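PDB 6QWT: genome polyprotein from Chicken sicinivirus JSY, which includes, as the part held in this chain, the 3Dpol RNA-dependent RNA polymerase that probably copies the viral RNA genome during replication. Local coordinates for residues 69-74 with 246-251; 76-81 with 304-309; 81-86 with 195-200; 188-193 with 251-256; 314-319 with 325-330. All blocks are in the same frame, centred on the assembly; numbering follows the deposited sequence.

Contact 1 (69-74 with 246-251); sequences SLIPAV and FKLIGE
Leu70, at the start of helix 70-81, meets Leu248 of helix 243-256 methyl to methyl: its CD2 lies 3.8 Å from Leu248 CD1, and the two side chains slant across each other. One residue on, Ile71 swings its delta carbon inward, placing CD1 3.5 Å from Leu248 CD2, closer than ordinary carbon contact and so evidence of tight packing. Ile71 CD1 also faces the other branch of the same leucine, Leu248 CD1, at 3.6 Å. One turn on from Leu70, Val74 completes the seat: with CG1 anti to the backbone N (chi1 172°), CG2 falls beside that N and is the branch that meets Leu248 CB, at 4.0 Å. All three cross-segment contacts thus converge on one leucine, received by positions i, i+1 and i+4. Ile310 of helix 298-316 also touches Leu70 and Val74. The helix axes approach to 10.7 Å at a crossing angle of -38°. Such oblique helix packing here joins helix 70-81 to helix 243-256, which comes after the motif A strand 230-235 of the polymerase palm and the short helix 237-240.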
# COMPACT_ATOMS: atom_id res chain seq x y z
N SER A 69 -17.07 -5.45 -19.89
CA SER A 69 -15.97 -4.54 -20.19
C SER A 69 -14.66 -4.93 -19.51
O SER A 69 -13.66 -4.23 -19.68
CB SER A 69 -16.35 -3.11 -19.79
OG SER A 69 -16.48 -2.98 -18.38
N LEU A 70 -14.64 -6.04 -18.77
CA LEU A 70 -13.45 -6.39 -17.99
C LEU A 70 -12.31 -6.86 -18.88
O LEU A 70 -11.19 -6.35 -18.79
CB LEU A 70 -13.79 -7.45 -16.94
CG LEU A 70 -12.61 -7.90 -16.07
CD1 LEU A 70 -11.90 -6.70 -15.44
CD2 LEU A 70 -13.05 -8.89 -15.00
N ILE A 71 -12.57 -7.86 -19.73
CA ILE A 71 -11.53 -8.34 -20.65
C ILE A 71 -11.02 -7.23 -21.56
O ILE A 71 -9.80 -7.12 -21.74
CB ILE A 71 -12.03 -9.56 -21.44
CG1 ILE A 71 -12.43 -10.69 -20.48
CG2 ILE A 71 -10.99 -10.01 -22.46
CD1 ILE A 71 -11.35 -11.70 -20.25
N PRO A 72 -11.87 -6.39 -22.17
CA PRO A 72 -11.33 -5.24 -22.91
C PRO A 72 -10.44 -4.34 -22.07
O PRO A 72 -9.43 -3.83 -22.57
CB PRO A 72 -12.60 -4.51 -23.39
CG PRO A 72 -13.61 -5.59 -23.50
CD PRO A 72 -13.33 -6.52 -22.36
N ALA A 73 -10.78 -4.14 -20.79
CA ALA A 73 -9.95 -3.30 -19.94
C ALA A 73 -8.59 -3.93 -19.71
O ALA A 73 -7.57 -3.24 -19.68
CB ALA A 73 -10.65 -3.04 -18.60
N VAL A 74 -8.55 -5.26 -19.54
CA VAL A 74 -7.28 -5.96 -19.40
C VAL A 74 -6.40 -5.72 -20.62
O VAL A 74 -5.23 -5.35 -20.50
CB VAL A 74 -7.52 -7.47 -19.17
CG1 VAL A 74 -6.20 -8.23 -19.23
CG2 VAL A 74 -8.22 -7.70 -17.84
N PHE A 246 -7.69 -10.77 -10.79
CA PHE A 246 -6.37 -11.36 -10.54
C PHE A 246 -6.09 -12.49 -11.52
O PHE A 246 -4.97 -12.62 -12.03
CB PHE A 246 -6.28 -11.87 -9.11
CG PHE A 246 -5.83 -10.84 -8.12
CD1 PHE A 246 -4.59 -10.24 -8.25
CD2 PHE A 246 -6.64 -10.47 -7.06
CE1 PHE A 246 -4.17 -9.29 -7.34
CE2 PHE A 246 -6.22 -9.53 -6.14
CZ PHE A 246 -4.98 -8.93 -6.29
N LYS A 247 -7.09 -13.34 -11.77
CA LYS A 247 -6.91 -14.46 -12.69
C LYS A 247 -6.54 -13.97 -14.09
O LYS A 247 -5.63 -14.52 -14.72
CB LYS A 247 -8.18 -15.31 -12.73
CG LYS A 247 -8.03 -16.65 -13.41
CD LYS A 247 -9.38 -17.23 -13.80
CE LYS A 247 -9.69 -17.00 -15.27
NZ LYS A 247 -11.13 -16.74 -15.54
N LEU A 248 -7.23 -12.94 -14.58
CA LEU A 248 -6.92 -12.42 -15.91
C LEU A 248 -5.53 -11.79 -15.95
O LEU A 248 -4.81 -11.92 -16.94
CB LEU A 248 -7.99 -11.42 -16.34
CG LEU A 248 -9.36 -12.06 -16.60
CD1 LEU A 248 -10.44 -11.01 -16.81
CD2 LEU A 248 -9.28 -13.01 -17.77
N ILE A 249 -5.14 -11.10 -14.87
CA ILE A 249 -3.81 -10.53 -14.81
C ILE A 249 -2.75 -11.63 -14.82
O ILE A 249 -1.71 -11.50 -15.46
CB ILE A 249 -3.68 -9.63 -13.56
CG1 ILE A 249 -4.50 -8.35 -13.75
CG2 ILE A 249 -2.21 -9.29 -13.29
CD1 ILE A 249 -4.61 -7.52 -12.49
N GLY A 250 -3.02 -12.73 -14.12
CA GLY A 250 -2.07 -13.83 -14.09
C GLY A 250 -1.85 -14.44 -15.46
O GLY A 250 -0.73 -14.82 -15.81
N GLU A 251 -2.91 -14.54 -16.26
CA GLU A 251 -2.78 -15.12 -17.60
C GLU A 251 -1.99 -14.20 -18.53
O GLU A 251 -1.25 -14.69 -19.40
CB GLU A 251 -4.16 -15.43 -18.17
CG GLU A 251 -4.80 -16.67 -17.57
CD GLU A 251 -6.31 -16.68 -17.69
OE1 GLU A 251 -6.85 -15.90 -18.49
OE2 GLU A 251 -6.96 -17.48 -16.97

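Contact 2 (76-81 with 304-309); sequences LYFSRC and NSMVNN
The Tyr77 side chain crosses those of Met306 and Asn309, in segment 304-309 of helix 298-316, at about right angles. On one flank is Met306, whose CE lies near the ring plane, at its edge, 3.8 Å from Tyr77 CE2, while Met306 CG approaches Tyr77 OH to 3.5 Å. On another is Asn309: its CB is 3.6 Å from Tyr77 CE1, and the ring and amide planes are turned 47° apart. Chi1 of Tyr77, 172°, sets CG anti to the backbone N, and from there the ring extends to lie between Met306 and Asn309. The receiving helix, 298-316, is the motif B helix of the polymerase palm, and its axis segment makes an angle of 119° with that of the 76-81 part of helix 70-81. Met306 bends at its last torsion, which brings CE to Phe78 CZ at a short 3.3 Å, the two side chains again crossing at roughly a right angle. Tyr77 OH is hydrogen-bonded to Tyr204 O. Asn309 ND2 donates to Ser305 O at 3.0 Å, from above the carbonyl plane but close to its own amide plane, and is also bonded to Gly205 O; Ser305 O takes the backbone Asn309 N as a second donor. Cys81 SG lies over one face of the Tyr77 ring, offset toward its rim.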
# COMPACT_ATOMS: atom_id res chain seq x y z
N LEU A 76 -6.63 -3.31 -22.82
CA LEU A 76 -6.28 -1.89 -22.93
C LEU A 76 -5.11 -1.54 -22.03
O LEU A 76 -4.16 -0.87 -22.45
CB LEU A 76 -7.50 -1.03 -22.60
CG LEU A 76 -7.28 0.48 -22.71
CD1 LEU A 76 -6.81 0.85 -24.12
CD2 LEU A 76 -8.55 1.22 -22.35
N TYR A 77 -5.15 -1.99 -20.77
CA TYR A 77 -4.09 -1.66 -19.83
C TYR A 77 -2.75 -2.23 -20.28
O TYR A 77 -1.75 -1.51 -20.35
CB TYR A 77 -4.46 -2.15 -18.43
CG TYR A 77 -3.33 -2.02 -17.43
CD1 TYR A 77 -2.95 -0.77 -16.96
CD2 TYR A 77 -2.65 -3.14 -16.96
CE1 TYR A 77 -1.92 -0.63 -16.06
CE2 TYR A 77 -1.62 -3.01 -16.05
CZ TYR A 77 -1.26 -1.75 -15.60
OH TYR A 77 -0.23 -1.60 -14.70
N PHE A 78 -2.72 -3.53 -20.60
CA PHE A 78 -1.47 -4.14 -21.03
C PHE A 78 -1.01 -3.63 -22.39
O PHE A 78 0.19 -3.69 -22.69
CB PHE A 78 -1.60 -5.66 -21.06
CG PHE A 78 -1.46 -6.29 -19.71
CD1 PHE A 78 -0.20 -6.56 -19.19
CD2 PHE A 78 -2.58 -6.59 -18.94
CE1 PHE A 78 -0.07 -7.13 -17.94
CE2 PHE A 78 -2.45 -7.16 -17.70
CZ PHE A 78 -1.19 -7.43 -17.19
N SER A 79 -1.93 -3.15 -23.23
CA SER A 79 -1.53 -2.53 -24.48
C SER A 79 -0.71 -1.27 -24.23
O SER A 79 0.34 -1.05 -24.84
CB SER A 79 -2.76 -2.20 -25.33
OG SER A 79 -2.41 -1.49 -26.50
N ARG A 80 -1.18 -0.42 -23.31
CA ARG A 80 -0.44 0.79 -22.97
C ARG A 80 0.86 0.47 -22.24
O ARG A 80 1.88 1.12 -22.49
CB ARG A 80 -1.31 1.72 -22.12
CG ARG A 80 -0.52 2.84 -21.48
CD ARG A 80 -1.41 4.01 -21.12
NE ARG A 80 -2.19 4.48 -22.26
CZ ARG A 80 -2.94 5.58 -22.25
NH1 ARG A 80 -3.00 6.32 -21.14
NH2 ARG A 80 -3.61 5.94 -23.33
N CYS A 81 0.84 -0.52 -21.35
CA CYS A 81 2.05 -0.90 -20.63
C CYS A 81 3.17 -1.26 -21.60
O CYS A 81 4.31 -0.80 -21.45
CB CYS A 81 1.77 -2.08 -19.70
SG CYS A 81 0.89 -1.65 -18.17
N ASN A 304 -1.89 -4.88 -6.89
CA ASN A 304 -3.08 -4.09 -6.57
C ASN A 304 -3.21 -2.89 -7.49
O ASN A 304 -4.32 -2.55 -7.91
CB ASN A 304 -3.04 -3.63 -5.11
CG ASN A 304 -3.78 -4.57 -4.19
OD1 ASN A 304 -3.75 -5.79 -4.36
ND2 ASN A 304 -4.45 -4.01 -3.19
N SER A 305 -2.09 -2.23 -7.80
CA SER A 305 -2.10 -1.12 -8.76
C SER A 305 -2.66 -1.57 -10.09
O SER A 305 -3.53 -0.90 -10.68
CB SER A 305 -0.69 -0.57 -8.95
OG SER A 305 -0.24 0.12 -7.79
N MET A 306 -2.17 -2.70 -10.60
CA MET A 306 -2.68 -3.22 -11.86
C MET A 306 -4.17 -3.54 -11.76
O MET A 306 -4.95 -3.18 -12.65
CB MET A 306 -1.88 -4.45 -12.28
CG MET A 306 -0.38 -4.16 -12.37
SD MET A 306 0.65 -5.56 -12.86
CE MET A 306 -0.12 -6.03 -14.38
N VAL A 307 -4.59 -4.17 -10.66
CA VAL A 307 -6.01 -4.44 -10.43
C VAL A 307 -6.81 -3.14 -10.48
O VAL A 307 -7.86 -3.06 -11.13
CB VAL A 307 -6.22 -5.17 -9.09
CG1 VAL A 307 -7.69 -5.13 -8.69
CG2 VAL A 307 -5.72 -6.60 -9.18
N ASN A 308 -6.32 -2.12 -9.78
CA ASN A 308 -7.02 -0.84 -9.76
C ASN A 308 -7.11 -0.22 -11.15
O ASN A 308 -8.17 0.27 -11.55
CB ASN A 308 -6.32 0.10 -8.79
CG ASN A 308 -7.25 1.09 -8.16
OD1 ASN A 308 -8.33 1.37 -8.69
ND2 ASN A 308 -6.87 1.61 -6.99
N ASN A 309 -6.00 -0.24 -11.90
CA ASN A 309 -6.02 0.29 -13.26
C ASN A 309 -7.04 -0.44 -14.12
O ASN A 309 -7.85 0.19 -14.81
CB ASN A 309 -4.62 0.18 -13.88
CG ASN A 309 -3.76 1.41 -13.63
OD1 ASN A 309 -3.52 2.22 -14.53
ND2 ASN A 309 -3.28 1.54 -12.40

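Contact 3 (81-86 with 195-200); sequences CNFPPL and EAMHSQ
A Met-aromatic contact ties the linker after helix 70-81 to the last turn of helix 191-198: Met197 SD lies 5.5 Å from the centroid of the Phe83 ring, 71° off the ring normal. The sulfur therefore approaches obliquely, and the nearest carbon, Met197 CG, meets the ring at its edge, 4.1 Å from Phe83 CZ. Phe83 CG lies beside its own backbone N (chi1 -77°), a turn that brings the far end of the ring to the methionine. The two side chains cross at about a right angle. A looser apolar contact comes from Ala196, whose CB is 4.4 Å from Phe83 CE2 and equally 4.4 Å from Leu86 CD2, bridging the two linker residues. Tyr204 stacks on the Phe83 ring and also touches Met197. Two residues just beyond the helix fold back on carbonyls of its last turn. Gln200 NE2 donates to Ala196 O at 2.8 Å, nearly straight (173°), in the carbonyl plane and on a lone pair. Ser199 OG donates to Glu195 O at 2.9 Å, and the backbone Ser199 N reaches the same oxygen. The linker leaves its helix at Asn82, with positive phi, and runs on past Leu86, whose backbone bonds to Ile256 and Gln258. Met-aromatic contact and apolar packing thus join it to helix 191-198 within the viral RNA-dependent RNA polymerase fold.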
# COMPACT_ATOMS: atom_id res chain seq x y z
N CYS A 81 0.84 -0.52 -21.35
CA CYS A 81 2.05 -0.90 -20.63
C CYS A 81 3.17 -1.26 -21.60
O CYS A 81 4.31 -0.80 -21.45
CB CYS A 81 1.77 -2.08 -19.70
SG CYS A 81 0.89 -1.65 -18.17
N ASN A 82 2.86 -2.07 -22.62
CA ASN A 82 3.82 -2.47 -23.65
C ASN A 82 5.07 -3.09 -23.02
O ASN A 82 6.21 -2.73 -23.36
CB ASN A 82 4.17 -1.29 -24.55
CG ASN A 82 4.85 -1.71 -25.85
OD1 ASN A 82 4.54 -2.77 -26.41
ND2 ASN A 82 5.77 -0.89 -26.33
N PHE A 83 4.86 -4.02 -22.10
CA PHE A 83 5.97 -4.71 -21.45
C PHE A 83 6.74 -5.53 -22.48
O PHE A 83 6.13 -6.24 -23.28
CB PHE A 83 5.46 -5.63 -20.34
CG PHE A 83 5.07 -4.92 -19.08
CD1 PHE A 83 3.78 -5.02 -18.58
CD2 PHE A 83 6.00 -4.18 -18.36
CE1 PHE A 83 3.41 -4.37 -17.41
CE2 PHE A 83 5.65 -3.54 -17.19
CZ PHE A 83 4.35 -3.63 -16.72
N PRO A 84 8.07 -5.46 -22.48
CA PRO A 84 8.86 -6.43 -23.24
C PRO A 84 8.89 -7.75 -22.49
O PRO A 84 8.35 -7.84 -21.38
CB PRO A 84 10.25 -5.78 -23.30
CG PRO A 84 10.33 -5.01 -22.02
CD PRO A 84 8.92 -4.50 -21.76
N PRO A 85 9.49 -8.79 -23.07
CA PRO A 85 9.67 -10.03 -22.30
C PRO A 85 10.42 -9.76 -21.00
O PRO A 85 11.47 -9.11 -21.00
CB PRO A 85 10.46 -10.93 -23.25
CG PRO A 85 10.09 -10.44 -24.61
CD PRO A 85 9.88 -8.96 -24.48
N LEU A 86 9.86 -10.23 -19.89
CA LEU A 86 10.46 -10.08 -18.58
C LEU A 86 10.97 -11.43 -18.09
O LEU A 86 10.54 -12.49 -18.55
CB LEU A 86 9.46 -9.50 -17.57
CG LEU A 86 8.90 -8.12 -17.88
CD1 LEU A 86 7.76 -7.78 -16.92
CD2 LEU A 86 9.98 -7.06 -17.82
N GLU A 195 11.09 -4.93 -10.83
CA GLU A 195 12.16 -4.06 -11.29
C GLU A 195 11.64 -3.02 -12.27
O GLU A 195 11.92 -1.82 -12.13
CB GLU A 195 13.26 -4.89 -11.95
CG GLU A 195 14.28 -5.48 -11.01
CD GLU A 195 15.46 -6.07 -11.74
OE1 GLU A 195 15.26 -6.61 -12.86
OE2 GLU A 195 16.58 -6.00 -11.22
N ALA A 196 10.85 -3.46 -13.25
CA ALA A 196 10.40 -2.56 -14.30
C ALA A 196 9.48 -1.48 -13.76
O ALA A 196 9.51 -0.33 -14.21
CB ALA A 196 9.70 -3.35 -15.41
N MET A 197 8.64 -1.82 -12.77
CA MET A 197 7.64 -0.88 -12.27
C MET A 197 8.16 -0.05 -11.10
O MET A 197 8.00 1.17 -11.09
CB MET A 197 6.38 -1.64 -11.86
CG MET A 197 5.69 -2.34 -13.02
SD MET A 197 4.20 -3.20 -12.52
CE MET A 197 3.17 -1.83 -11.98
N HIS A 198 8.77 -0.71 -10.11
CA HIS A 198 9.26 -0.01 -8.92
C HIS A 198 10.31 1.04 -9.27
O HIS A 198 10.37 2.09 -8.63
CB HIS A 198 9.82 -1.02 -7.92
CG HIS A 198 10.05 -0.45 -6.55
ND1 HIS A 198 11.20 0.21 -6.20
CD2 HIS A 198 9.27 -0.47 -5.44
CE1 HIS A 198 11.12 0.59 -4.93
NE2 HIS A 198 9.96 0.19 -4.45
N SER A 199 11.14 0.77 -10.28
CA SER A 199 12.18 1.72 -10.67
C SER A 199 11.66 2.83 -11.58
O SER A 199 12.44 3.71 -11.95
CB SER A 199 13.33 0.99 -11.38
OG SER A 199 13.03 0.79 -12.75
N GLN A 200 10.38 2.80 -11.96
CA GLN A 200 9.80 3.83 -12.82
C GLN A 200 8.41 4.21 -12.32
O GLN A 200 7.41 4.06 -13.03
CB GLN A 200 9.75 3.36 -14.28
CG GLN A 200 11.10 2.98 -14.87
CD GLN A 200 10.99 2.43 -16.27
OE1 GLN A 200 11.41 3.06 -17.24
NE2 GLN A 200 10.43 1.23 -16.40

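Contact 4 (188-193 with 251-256); sequences MLFGGL and EELAKI
The break between helices 180-189 and 191-198 is where Phe190 and Leu193 meet Leu253, close to the C-terminal end of helix 243-256. Leu193 meets both branches of its partner: its CD2 is equally distant from the two methyls, 4.0 Å from Leu253 CD1 and 4.0 Å from Leu253 CD2. The two leucines cross at about a right angle. In Leu193 the first torsion sets CG anti to the backbone N (chi1 178°), which carries CD2 out to Leu253. Phe190, at the N-cap position of helix 191-198, reaches the same leucine with its ring alone, Phe190 CE1 lying 4.2 Å from Leu253 CD1 in an oblique approach. Phe78 touches Leu253 as well, and Val272 touches Phe190, so helices 70-81 and 267-276 add to the packing. The neighbouring Glu252 makes a salt bridge to Lys75 through OE1 and a long one through OE2, 3.8 Å from Lys255 NZ. Across the segments no hydrogen bond is formed; with all three touching residues buried, their association rests on ordinary van der Waals contact and the exclusion of solvent.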
# COMPACT_ATOMS: atom_id res chain seq x y z
N MET A 188 11.22 -13.88 -6.83
CA MET A 188 11.88 -14.55 -7.94
C MET A 188 11.00 -14.51 -9.19
O MET A 188 11.44 -14.07 -10.25
CB MET A 188 12.23 -15.99 -7.56
CG MET A 188 13.38 -16.10 -6.57
SD MET A 188 13.61 -17.78 -5.96
CE MET A 188 14.23 -18.60 -7.43
N LEU A 189 9.74 -14.95 -9.06
CA LEU A 189 8.86 -15.05 -10.21
C LEU A 189 8.53 -13.68 -10.80
O LEU A 189 8.52 -13.51 -12.03
CB LEU A 189 7.57 -15.77 -9.82
CG LEU A 189 7.68 -17.22 -9.36
CD1 LEU A 189 6.34 -17.70 -8.82
CD2 LEU A 189 8.15 -18.10 -10.50
N PHE A 190 8.25 -12.70 -9.94
CA PHE A 190 7.77 -11.39 -10.38
C PHE A 190 8.81 -10.29 -10.21
O PHE A 190 8.49 -9.12 -10.42
CB PHE A 190 6.50 -11.02 -9.62
CG PHE A 190 5.39 -12.03 -9.77
CD1 PHE A 190 4.57 -12.01 -10.88
CD2 PHE A 190 5.18 -12.99 -8.79
CE1 PHE A 190 3.55 -12.94 -11.03
CE2 PHE A 190 4.16 -13.92 -8.93
CZ PHE A 190 3.35 -13.90 -10.05
N GLY A 191 10.05 -10.64 -9.86
CA GLY A 191 11.07 -9.62 -9.63
C GLY A 191 11.38 -8.81 -10.87
O GLY A 191 11.65 -7.61 -10.79
N GLY A 192 11.36 -9.45 -12.04
CA GLY A 192 11.53 -8.71 -13.28
C GLY A 192 10.44 -7.68 -13.49
O GLY A 192 10.70 -6.56 -13.92
N LEU A 193 9.19 -8.04 -13.17
CA LEU A 193 8.11 -7.07 -13.22
C LEU A 193 8.30 -5.99 -12.16
O LEU A 193 8.12 -4.80 -12.45
CB LEU A 193 6.76 -7.77 -13.03
CG LEU A 193 5.52 -6.87 -13.01
CD1 LEU A 193 5.29 -6.19 -14.35
CD2 LEU A 193 4.30 -7.68 -12.60
N GLU A 251 -2.91 -14.54 -16.26
CA GLU A 251 -2.78 -15.12 -17.60
C GLU A 251 -1.99 -14.20 -18.53
O GLU A 251 -1.25 -14.69 -19.40
CB GLU A 251 -4.16 -15.43 -18.17
CG GLU A 251 -4.80 -16.67 -17.57
CD GLU A 251 -6.31 -16.68 -17.69
OE1 GLU A 251 -6.85 -15.90 -18.49
OE2 GLU A 251 -6.96 -17.48 -16.97
N GLU A 252 -2.12 -12.88 -18.38
CA GLU A 252 -1.31 -11.96 -19.16
C GLU A 252 0.15 -12.04 -18.74
O GLU A 252 1.05 -12.13 -19.59
CB GLU A 252 -1.83 -10.53 -19.02
CG GLU A 252 -3.25 -10.31 -19.51
CD GLU A 252 -3.38 -10.45 -21.02
OE1 GLU A 252 -4.48 -10.84 -21.48
OE2 GLU A 252 -2.39 -10.19 -21.74
N LEU A 253 0.41 -11.99 -17.43
CA LEU A 253 1.78 -12.05 -16.94
C LEU A 253 2.43 -13.39 -17.26
O LEU A 253 3.65 -13.47 -17.41
CB LEU A 253 1.81 -11.78 -15.44
CG LEU A 253 1.38 -10.39 -15.00
CD1 LEU A 253 1.40 -10.28 -13.48
CD2 LEU A 253 2.28 -9.33 -15.62
N ALA A 254 1.63 -14.45 -17.36
CA ALA A 254 2.17 -15.76 -17.73
C ALA A 254 2.84 -15.71 -19.10
O ALA A 254 3.86 -16.38 -19.33
CB ALA A 254 1.07 -16.82 -17.71
N LYS A 255 2.28 -14.93 -20.03
CA LYS A 255 2.84 -14.82 -21.36
C LYS A 255 4.04 -13.88 -21.41
O LYS A 255 4.87 -14.00 -22.32
CB LYS A 255 1.77 -14.34 -22.34
CG LYS A 255 0.62 -15.34 -22.51
CD LYS A 255 -0.40 -14.88 -23.54
CE LYS A 255 -1.35 -13.86 -22.93
NZ LYS A 255 -2.27 -13.27 -23.95
N ILE A 256 4.16 -12.97 -20.45
CA ILE A 256 5.23 -11.98 -20.43
C ILE A 256 6.47 -12.50 -19.71
O ILE A 256 7.60 -12.30 -20.18
CB ILE A 256 4.71 -10.68 -19.80
CG1 ILE A 256 3.66 -10.02 -20.69
CG2 ILE A 256 5.85 -9.72 -19.50
CD1 ILE A 256 2.92 -8.89 -20.02

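Contact 5 (314-319 with 325-330); sequences SAMLTH and SAWRIL
Apolar contact is made by one methyl: Met316 CE touches both Trp327 and Ile329, two residues of strand 327-332 whose side chains point toward the helix end. Met316 CE is 4.5 Å from Trp327 CG and lies 4.3 Å above the ring plane, displaced toward the rim, and 4.4 Å from Ile329 CD1. Its last torsion, chi3 -28°, is well short of staggered and turns CE over the indole. Arg328, between the two strand residues, points away. Phe322 also touches Met316 and Trp327. Hydrogen bonds hold the two ends separately. Thr318 OG1 donates to Ala315 O at 2.8 Å, tilted 21° from the carbonyl plane; Ala315 stands just ahead of a type I beta turn from Met316 to His319. On the strand side Trp327 NE1 is bonded to Thr324 O, and Trp327 O to Arg80, whose guanidinium also makes a cation-pi contact with the indole. The strand then leads into the Gly-Asp-Asp hairpin of palm motif C. With no hydrogen bond between the segments and no closer approach of their atoms, the contact is dispersive and light.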
# COMPACT_ATOMS: atom_id res chain seq x y z
N SER A 314 -12.27 -0.60 -16.87
CA SER A 314 -13.49 -1.32 -17.20
C SER A 314 -14.73 -0.47 -16.94
O SER A 314 -15.78 -0.68 -17.57
CB SER A 314 -13.57 -2.64 -16.43
OG SER A 314 -14.00 -2.43 -15.09
N ALA A 315 -14.63 0.49 -16.02
CA ALA A 315 -15.72 1.43 -15.78
C ALA A 315 -15.77 2.52 -16.85
O ALA A 315 -16.86 2.87 -17.34
CB ALA A 315 -15.57 2.07 -14.39
N MET A 316 -14.62 3.07 -17.22
CA MET A 316 -14.59 4.13 -18.21
C MET A 316 -14.94 3.62 -19.60
O MET A 316 -15.52 4.36 -20.40
CB MET A 316 -13.21 4.81 -18.19
CG MET A 316 -12.77 5.26 -16.79
SD MET A 316 -11.11 5.99 -16.68
CE MET A 316 -10.31 5.17 -18.05
N LEU A 317 -14.64 2.35 -19.88
CA LEU A 317 -14.96 1.77 -21.19
C LEU A 317 -16.45 1.71 -21.46
O LEU A 317 -16.86 1.61 -22.62
CB LEU A 317 -14.35 0.38 -21.31
CG LEU A 317 -12.87 0.34 -21.72
CD1 LEU A 317 -12.31 -1.06 -21.56
CD2 LEU A 317 -12.71 0.84 -23.15
N THR A 318 -17.29 1.76 -20.42
CA THR A 318 -18.73 1.78 -20.60
C THR A 318 -19.28 3.18 -20.84
O THR A 318 -20.47 3.32 -21.13
CB THR A 318 -19.44 1.16 -19.39
OG1 THR A 318 -19.37 2.05 -18.28
CG2 THR A 318 -18.80 -0.17 -19.02
N HIS A 319 -18.45 4.21 -20.73
CA HIS A 319 -18.92 5.57 -20.99
C HIS A 319 -18.96 5.84 -22.49
O HIS A 319 -17.98 5.55 -23.19
CB HIS A 319 -18.03 6.59 -20.30
CG HIS A 319 -18.63 7.96 -20.22
ND1 HIS A 319 -18.73 8.80 -21.31
CD2 HIS A 319 -19.19 8.63 -19.18
CE1 HIS A 319 -19.31 9.93 -20.94
NE2 HIS A 319 -19.60 9.86 -19.66
N SER A 325 -7.67 6.82 -25.89
CA SER A 325 -6.30 7.30 -26.00
C SER A 325 -6.00 8.53 -25.15
O SER A 325 -4.83 8.91 -25.06
CB SER A 325 -5.97 7.62 -27.47
OG SER A 325 -5.86 6.44 -28.23
N ALA A 326 -7.00 9.17 -24.55
CA ALA A 326 -6.80 10.41 -23.80
C ALA A 326 -7.19 10.18 -22.35
O ALA A 326 -8.26 10.61 -21.90
CB ALA A 326 -7.60 11.56 -24.43
N TRP A 327 -6.31 9.52 -21.61
CA TRP A 327 -6.56 9.24 -20.20
C TRP A 327 -5.24 8.93 -19.52
O TRP A 327 -4.27 8.50 -20.16
CB TRP A 327 -7.54 8.08 -20.02
CG TRP A 327 -7.10 6.81 -20.69
CD1 TRP A 327 -7.40 6.42 -21.97
CD2 TRP A 327 -6.28 5.78 -20.13
NE1 TRP A 327 -6.81 5.20 -22.23
CE2 TRP A 327 -6.12 4.79 -21.12
CE3 TRP A 327 -5.67 5.60 -18.89
CZ2 TRP A 327 -5.37 3.63 -20.90
CZ3 TRP A 327 -4.93 4.45 -18.67
CH2 TRP A 327 -4.79 3.49 -19.67
N ARG A 328 -5.20 9.15 -18.20
CA ARG A 328 -4.05 8.78 -17.39
C ARG A 328 -4.53 8.38 -16.01
O ARG A 328 -5.39 9.05 -15.42
CB ARG A 328 -3.03 9.92 -17.29
CG ARG A 328 -1.95 9.68 -16.23
CD ARG A 328 -0.86 10.74 -16.29
NE ARG A 328 -0.13 10.70 -17.55
CZ ARG A 328 0.86 9.86 -17.82
NH1 ARG A 328 1.23 8.97 -16.90
NH2 ARG A 328 1.47 9.89 -18.99
N ILE A 329 -3.98 7.29 -15.49
CA ILE A 329 -4.31 6.78 -14.16
C ILE A 329 -3.02 6.68 -13.36
O ILE A 329 -1.96 6.33 -13.90
CB ILE A 329 -5.03 5.42 -14.24
CG1 ILE A 329 -6.41 5.59 -14.89
CG2 ILE A 329 -5.18 4.80 -12.85
CD1 ILE A 329 -7.14 4.27 -15.16
N LEU A 330 -3.09 7.01 -12.07
CA LEU A 330 -1.97 6.83 -11.15
C LEU A 330 -2.51 6.26 -9.85
O LEU A 330 -3.36 6.87 -9.20
CB LEU A 330 -1.24 8.15 -10.89
CG LEU A 330 0.08 8.04 -10.12
CD1 LEU A 330 1.14 7.31 -10.93
CD2 LEU A 330 0.57 9.42 -9.73

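How the contacts relate
From the N terminus, helix 70-81 opens contact 1 and, about two turns later, contact 2; because contact 1 closes on helix 243-256 before contact 2 closes on helix 298-316, the two cross. Contact 3 starts at Cys81, the last residue of that helix and shared with contact 2, and closes at 195-200, lying within the spans of both. Contact 4 opens at 188-193 and ends on helix 243-256, so it crosses contacts 1 and 3 while staying within contact 2. Contact 5 follows in series, a short connection from helix 298-316 to strand 327-332. Helix 70-81 thereby ties both palm helices, and helix 298-316, common to contacts 2 and 5, couples those two.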